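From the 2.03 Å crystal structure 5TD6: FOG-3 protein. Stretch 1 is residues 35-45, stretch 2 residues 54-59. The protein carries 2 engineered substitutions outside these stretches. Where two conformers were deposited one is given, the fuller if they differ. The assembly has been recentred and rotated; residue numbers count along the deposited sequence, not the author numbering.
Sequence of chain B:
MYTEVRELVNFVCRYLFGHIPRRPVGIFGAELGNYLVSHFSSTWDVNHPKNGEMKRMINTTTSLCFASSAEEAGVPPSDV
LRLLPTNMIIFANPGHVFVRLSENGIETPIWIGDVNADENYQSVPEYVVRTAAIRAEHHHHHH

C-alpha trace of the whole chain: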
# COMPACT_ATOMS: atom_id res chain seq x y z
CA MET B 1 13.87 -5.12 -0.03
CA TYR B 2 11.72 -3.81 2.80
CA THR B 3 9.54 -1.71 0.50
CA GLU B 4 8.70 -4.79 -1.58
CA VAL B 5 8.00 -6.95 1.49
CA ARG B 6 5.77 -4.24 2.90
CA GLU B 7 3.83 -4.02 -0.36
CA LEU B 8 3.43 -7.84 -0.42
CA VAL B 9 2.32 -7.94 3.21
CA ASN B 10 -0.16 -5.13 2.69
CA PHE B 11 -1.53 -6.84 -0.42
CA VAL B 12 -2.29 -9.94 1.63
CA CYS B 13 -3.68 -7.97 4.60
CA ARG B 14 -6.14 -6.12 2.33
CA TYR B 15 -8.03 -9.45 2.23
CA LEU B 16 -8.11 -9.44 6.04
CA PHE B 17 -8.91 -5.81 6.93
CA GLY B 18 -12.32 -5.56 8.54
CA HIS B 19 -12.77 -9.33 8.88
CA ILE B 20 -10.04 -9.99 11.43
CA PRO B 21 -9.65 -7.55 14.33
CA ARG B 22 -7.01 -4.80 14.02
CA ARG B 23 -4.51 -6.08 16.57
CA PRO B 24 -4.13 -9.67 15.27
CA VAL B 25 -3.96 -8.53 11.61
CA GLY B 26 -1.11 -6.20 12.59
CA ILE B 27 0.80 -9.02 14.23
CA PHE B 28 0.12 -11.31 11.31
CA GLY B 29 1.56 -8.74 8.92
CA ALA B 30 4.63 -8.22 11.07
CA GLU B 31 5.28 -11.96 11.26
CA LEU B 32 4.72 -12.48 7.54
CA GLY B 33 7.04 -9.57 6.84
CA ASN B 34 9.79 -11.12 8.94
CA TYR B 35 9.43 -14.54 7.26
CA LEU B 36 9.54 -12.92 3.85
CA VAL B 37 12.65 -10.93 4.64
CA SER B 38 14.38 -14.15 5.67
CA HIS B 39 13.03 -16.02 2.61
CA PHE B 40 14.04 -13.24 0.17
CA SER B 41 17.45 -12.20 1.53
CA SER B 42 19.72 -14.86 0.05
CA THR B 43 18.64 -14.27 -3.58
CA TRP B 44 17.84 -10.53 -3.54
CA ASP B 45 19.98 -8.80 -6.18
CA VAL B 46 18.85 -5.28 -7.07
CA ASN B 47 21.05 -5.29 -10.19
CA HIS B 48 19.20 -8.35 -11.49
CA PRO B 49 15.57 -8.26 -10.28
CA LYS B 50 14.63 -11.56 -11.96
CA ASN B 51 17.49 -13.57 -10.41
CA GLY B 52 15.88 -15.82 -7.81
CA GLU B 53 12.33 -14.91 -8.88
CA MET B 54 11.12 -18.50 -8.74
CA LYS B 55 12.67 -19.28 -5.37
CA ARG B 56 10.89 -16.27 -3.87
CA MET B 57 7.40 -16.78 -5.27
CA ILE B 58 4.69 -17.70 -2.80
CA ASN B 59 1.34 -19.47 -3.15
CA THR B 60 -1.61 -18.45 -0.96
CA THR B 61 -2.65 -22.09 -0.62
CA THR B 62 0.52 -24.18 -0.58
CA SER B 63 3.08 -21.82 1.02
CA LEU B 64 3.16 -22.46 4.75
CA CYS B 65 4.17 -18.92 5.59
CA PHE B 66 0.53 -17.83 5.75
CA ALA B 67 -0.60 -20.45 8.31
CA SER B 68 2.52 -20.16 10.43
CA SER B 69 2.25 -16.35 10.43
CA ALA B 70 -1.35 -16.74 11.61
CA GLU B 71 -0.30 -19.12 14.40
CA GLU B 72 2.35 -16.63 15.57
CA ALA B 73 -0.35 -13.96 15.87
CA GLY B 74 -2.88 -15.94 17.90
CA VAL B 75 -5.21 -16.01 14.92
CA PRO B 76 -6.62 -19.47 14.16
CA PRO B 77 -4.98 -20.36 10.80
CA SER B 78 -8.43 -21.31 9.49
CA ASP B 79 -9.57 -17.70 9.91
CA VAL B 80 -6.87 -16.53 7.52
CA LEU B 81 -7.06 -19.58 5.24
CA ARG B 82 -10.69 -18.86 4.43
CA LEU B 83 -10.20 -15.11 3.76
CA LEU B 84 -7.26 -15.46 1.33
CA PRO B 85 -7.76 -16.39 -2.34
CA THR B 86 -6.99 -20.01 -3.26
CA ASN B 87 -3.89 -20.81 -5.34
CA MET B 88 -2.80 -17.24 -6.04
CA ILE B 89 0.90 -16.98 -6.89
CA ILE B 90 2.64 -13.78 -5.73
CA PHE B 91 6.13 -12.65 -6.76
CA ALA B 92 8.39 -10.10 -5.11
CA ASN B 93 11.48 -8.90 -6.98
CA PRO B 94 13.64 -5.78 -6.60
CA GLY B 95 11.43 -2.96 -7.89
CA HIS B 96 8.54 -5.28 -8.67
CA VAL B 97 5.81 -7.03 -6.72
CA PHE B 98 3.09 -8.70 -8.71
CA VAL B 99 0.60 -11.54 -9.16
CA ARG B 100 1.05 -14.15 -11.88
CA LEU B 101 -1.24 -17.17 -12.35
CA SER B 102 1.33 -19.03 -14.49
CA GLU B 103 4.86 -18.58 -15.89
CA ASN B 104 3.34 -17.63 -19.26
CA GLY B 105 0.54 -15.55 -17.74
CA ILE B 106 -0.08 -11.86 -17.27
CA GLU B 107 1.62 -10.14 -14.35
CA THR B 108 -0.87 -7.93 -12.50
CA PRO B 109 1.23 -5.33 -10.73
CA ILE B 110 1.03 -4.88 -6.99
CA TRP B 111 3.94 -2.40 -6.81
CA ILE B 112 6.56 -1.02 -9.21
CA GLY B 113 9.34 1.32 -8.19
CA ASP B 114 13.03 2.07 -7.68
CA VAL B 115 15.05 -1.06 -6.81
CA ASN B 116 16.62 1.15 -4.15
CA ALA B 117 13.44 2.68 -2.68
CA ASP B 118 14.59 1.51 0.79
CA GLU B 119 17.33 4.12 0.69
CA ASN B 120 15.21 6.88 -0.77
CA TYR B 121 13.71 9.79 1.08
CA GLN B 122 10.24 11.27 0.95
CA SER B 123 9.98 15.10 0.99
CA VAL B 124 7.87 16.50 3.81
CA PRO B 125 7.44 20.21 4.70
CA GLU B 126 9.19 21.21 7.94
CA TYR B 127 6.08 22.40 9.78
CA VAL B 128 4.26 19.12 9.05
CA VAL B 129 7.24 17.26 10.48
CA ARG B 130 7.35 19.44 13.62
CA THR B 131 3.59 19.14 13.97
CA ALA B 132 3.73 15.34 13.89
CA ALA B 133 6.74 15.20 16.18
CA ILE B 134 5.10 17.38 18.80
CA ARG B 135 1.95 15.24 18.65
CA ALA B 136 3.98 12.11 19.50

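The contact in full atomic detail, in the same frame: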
# COMPACT_ATOMS: atom_id res chain seq x y z
N TYR B 35 9.19 -13.32 8.04
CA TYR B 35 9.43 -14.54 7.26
C TYR B 35 9.91 -14.21 5.86
O TYR B 35 10.82 -14.84 5.33
CB TYR B 35 8.18 -15.43 7.15
CG TYR B 35 8.32 -16.50 6.06
CD1 TYR B 35 8.89 -17.74 6.34
CD2 TYR B 35 7.88 -16.26 4.75
CE1 TYR B 35 9.02 -18.71 5.36
CE2 TYR B 35 8.02 -17.23 3.76
CZ TYR B 35 8.58 -18.45 4.07
OH TYR B 35 8.71 -19.41 3.09
N LEU B 36 9.25 -13.24 5.25
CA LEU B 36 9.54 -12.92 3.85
C LEU B 36 10.93 -12.34 3.71
O LEU B 36 11.64 -12.64 2.74
CB LEU B 36 8.51 -11.93 3.30
CG LEU B 36 7.11 -12.50 3.06
CD1 LEU B 36 6.20 -11.43 2.48
CD2 LEU B 36 7.15 -13.75 2.14
N VAL B 37 11.32 -11.50 4.66
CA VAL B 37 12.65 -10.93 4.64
C VAL B 37 13.69 -12.05 4.69
O VAL B 37 14.62 -12.08 3.88
CB VAL B 37 12.88 -9.91 5.78
CG1 VAL B 37 14.36 -9.56 5.89
CG2 VAL B 37 12.08 -8.65 5.52
N SER B 38 13.49 -13.00 5.59
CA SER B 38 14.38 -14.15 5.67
C SER B 38 14.41 -14.95 4.36
O SER B 38 15.47 -15.31 3.86
CB SER B 38 13.96 -15.04 6.84
OG SER B 38 14.29 -16.40 6.58
N HIS B 39 13.23 -15.21 3.81
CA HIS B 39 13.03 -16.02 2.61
C HIS B 39 13.61 -15.35 1.36
O HIS B 39 14.06 -16.04 0.44
CB HIS B 39 11.52 -16.29 2.44
CG HIS B 39 11.15 -17.22 1.32
ND1 HIS B 39 11.63 -18.51 1.23
CD2 HIS B 39 10.30 -17.06 0.28
CE1 HIS B 39 11.12 -19.09 0.16
NE2 HIS B 39 10.31 -18.24 -0.43
N PHE B 40 13.60 -14.02 1.34
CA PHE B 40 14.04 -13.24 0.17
C PHE B 40 15.54 -12.89 0.17
O PHE B 40 16.13 -12.65 -0.89
CB PHE B 40 13.25 -11.93 0.06
CG PHE B 40 11.77 -12.12 -0.24
CD1 PHE B 40 11.26 -13.36 -0.57
CD2 PHE B 40 10.91 -11.04 -0.19
CE1 PHE B 40 9.91 -13.52 -0.86
CE2 PHE B 40 9.56 -11.18 -0.46
CZ PHE B 40 9.06 -12.42 -0.81
N SER B 41 16.13 -12.81 1.36
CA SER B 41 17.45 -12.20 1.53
C SER B 41 18.58 -12.88 0.74
O SER B 41 19.43 -12.20 0.19
CB SER B 41 17.84 -12.16 3.01
OG SER B 41 17.31 -11.01 3.64
N SER B 42 18.59 -14.20 0.68
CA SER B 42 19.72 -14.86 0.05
C SER B 42 19.75 -14.73 -1.49
O SER B 42 20.79 -14.94 -2.09
CB SER B 42 19.76 -16.33 0.45
OG SER B 42 18.51 -16.94 0.22
N THR B 43 18.63 -14.39 -2.12
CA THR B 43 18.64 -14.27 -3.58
C THR B 43 18.41 -12.85 -4.09
O THR B 43 18.49 -12.59 -5.30
CB THR B 43 17.58 -15.19 -4.23
OG1 THR B 43 16.29 -14.92 -3.66
CG2 THR B 43 17.96 -16.65 -3.99
N TRP B 44 18.15 -11.92 -3.17
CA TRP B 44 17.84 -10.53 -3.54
C TRP B 44 19.04 -9.83 -4.18
O TRP B 44 20.06 -9.60 -3.53
CB TRP B 44 17.37 -9.75 -2.31
CG TRP B 44 16.47 -8.59 -2.62
CD1 TRP B 44 16.83 -7.27 -2.68
CD2 TRP B 44 15.06 -8.64 -2.87
NE1 TRP B 44 15.72 -6.50 -2.96
CE2 TRP B 44 14.63 -7.32 -3.08
CE3 TRP B 44 14.12 -9.68 -2.93
CZ2 TRP B 44 13.30 -7.01 -3.37
CZ3 TRP B 44 12.78 -9.35 -3.21
CH2 TRP B 44 12.39 -8.04 -3.42
N ASP B 45 18.92 -9.50 -5.46
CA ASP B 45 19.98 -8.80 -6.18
C ASP B 45 19.37 -7.64 -6.97
O ASP B 45 18.76 -7.84 -8.02
CB ASP B 45 20.73 -9.78 -7.09
CG ASP B 45 21.79 -9.11 -7.97
OD1 ASP B 45 22.01 -7.88 -7.90
OD2 ASP B 45 22.44 -9.85 -8.73
N MET B 54 11.89 -17.29 -8.98
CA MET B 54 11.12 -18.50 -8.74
C MET B 54 11.26 -18.95 -7.30
O MET B 54 10.28 -19.38 -6.68
CB MET B 54 11.57 -19.61 -9.69
CG MET B 54 11.24 -19.30 -11.14
SD MET B 54 9.47 -19.02 -11.35
CE MET B 54 8.83 -20.61 -10.81
N LYS B 55 12.46 -18.87 -6.75
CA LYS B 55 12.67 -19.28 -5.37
C LYS B 55 11.87 -18.43 -4.39
O LYS B 55 11.56 -18.88 -3.29
CB LYS B 55 14.15 -19.21 -4.99
CG LYS B 55 14.64 -20.48 -4.28
CD LYS B 55 15.39 -20.19 -2.98
CE LYS B 55 15.61 -21.49 -2.20
NZ LYS B 55 15.79 -21.27 -0.74
N ARG B 56 11.54 -17.21 -4.79
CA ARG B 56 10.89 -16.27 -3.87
C ARG B 56 9.37 -16.32 -3.94
O ARG B 56 8.70 -15.93 -2.98
CB ARG B 56 11.38 -14.84 -4.15
CG ARG B 56 12.80 -14.60 -3.65
CD ARG B 56 13.21 -13.12 -3.75
NE ARG B 56 13.03 -12.59 -5.09
CZ ARG B 56 14.03 -12.40 -5.95
NH1 ARG B 56 15.27 -12.73 -5.60
NH2 ARG B 56 13.78 -11.90 -7.15
N MET B 57 8.84 -16.80 -5.06
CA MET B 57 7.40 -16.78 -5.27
C MET B 57 6.67 -17.52 -4.16
O MET B 57 7.17 -18.50 -3.61
CB MET B 57 7.05 -17.41 -6.62
CG MET B 57 7.01 -18.92 -6.63
SD MET B 57 6.67 -19.58 -8.28
CE MET B 57 5.49 -20.87 -7.89
N ILE B 58 5.50 -17.02 -3.80
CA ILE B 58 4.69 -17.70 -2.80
C ILE B 58 3.30 -17.97 -3.34
O ILE B 58 2.85 -17.34 -4.30
CB ILE B 58 4.58 -16.91 -1.47
CG1 ILE B 58 3.89 -15.57 -1.69
CG2 ILE B 58 5.95 -16.75 -0.82
CD1 ILE B 58 3.87 -14.70 -0.46
N ASN B 59 2.66 -18.97 -2.75
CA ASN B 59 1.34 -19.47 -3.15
C ASN B 59 0.39 -19.39 -1.95
O ASN B 59 0.69 -19.95 -0.89
CB ASN B 59 1.47 -20.90 -3.67
CG ASN B 59 0.16 -21.47 -4.22
OD1 ASN B 59 -0.86 -21.53 -3.52
ND2 ASN B 59 0.21 -21.90 -5.47
O HOH W 1 16.90 -10.48 -7.59

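The contact joins the last turns of a helix and the loop that follows it to a second segment in which a helix gives way, at Met-57, to a short strand. Together the two stretches bury 456 Å² of surface, and Arg-56 contributes the largest share. Its CA lies 6.0 Å from the CA of Phe-40, the point at which the two backbones come nearest in register.

The polar part of the contact is built around the guanidinium of Arg-56. A chi1 near -74° (m) and an extended chi2 (t) carry the side chain, whose CA-to-CB bond points sideways, to the loop after the first helix, and the m rotamer at chi3 then turns its end. There NH1 donates a hydrogen bond to OG1 of Thr-43, at 3.1 Å and with an N-H...O angle of 142°. Thr-43 is well placed to accept it: its CA-to-CB bond points toward the second stretch, and OG1 meets the guanidinium at its edge, near the plane in which the N-H bonds lie. The carbonyl O of Thr-43 is also close to Arg-56 NH1, at 3.2 Å. One water extends this link to Asp-45, accepting a hydrogen bond from the backbone N of Asp-45 (3.1 Å to the water O) and a weak one from Arg-56 NH1 (3.4 Å to the same O). Further hydrogen bonds elsewhere in the structure help satisfy the charged group, as befits an arginine that is buried.

A second polar approach involves His-39, whose t rotamer brings its ring to the end of the second helix. NE2 lies 3.2 Å from the backbone O of Lys-55, and the carbonyl O of Arg-56 sits at the edge of the ring, 3.8 Å from NE2.

Aromatic rings pack along the aliphatic part of Arg-56. Phe-40 CD1 lies 3.7 Å from Arg-56 CG, while its CE1 is 3.4 Å from the backbone O of Arg-56, which approaches the ring edge. Trp-44 CE3 is 3.7 Å from Arg-56 CD, again at the ring edge, and Trp-44 CZ3 lies over one face of the guanidinium. Arginine suits this position because its methylenes can pack against the rings while its charged end reaches polar partners.

Apolar contact continues at Ile-58, which is buried and points toward the first stretch. Its CD1 is 4.3 Å from CD2 of Leu-36, also buried, and its CG2 is 4.5 Å from CD2 of His-39. At the exposed margin, Lys-55 lays its aliphatic chain near Thr-43, with CD 4.5 Å from Thr-43 CG2.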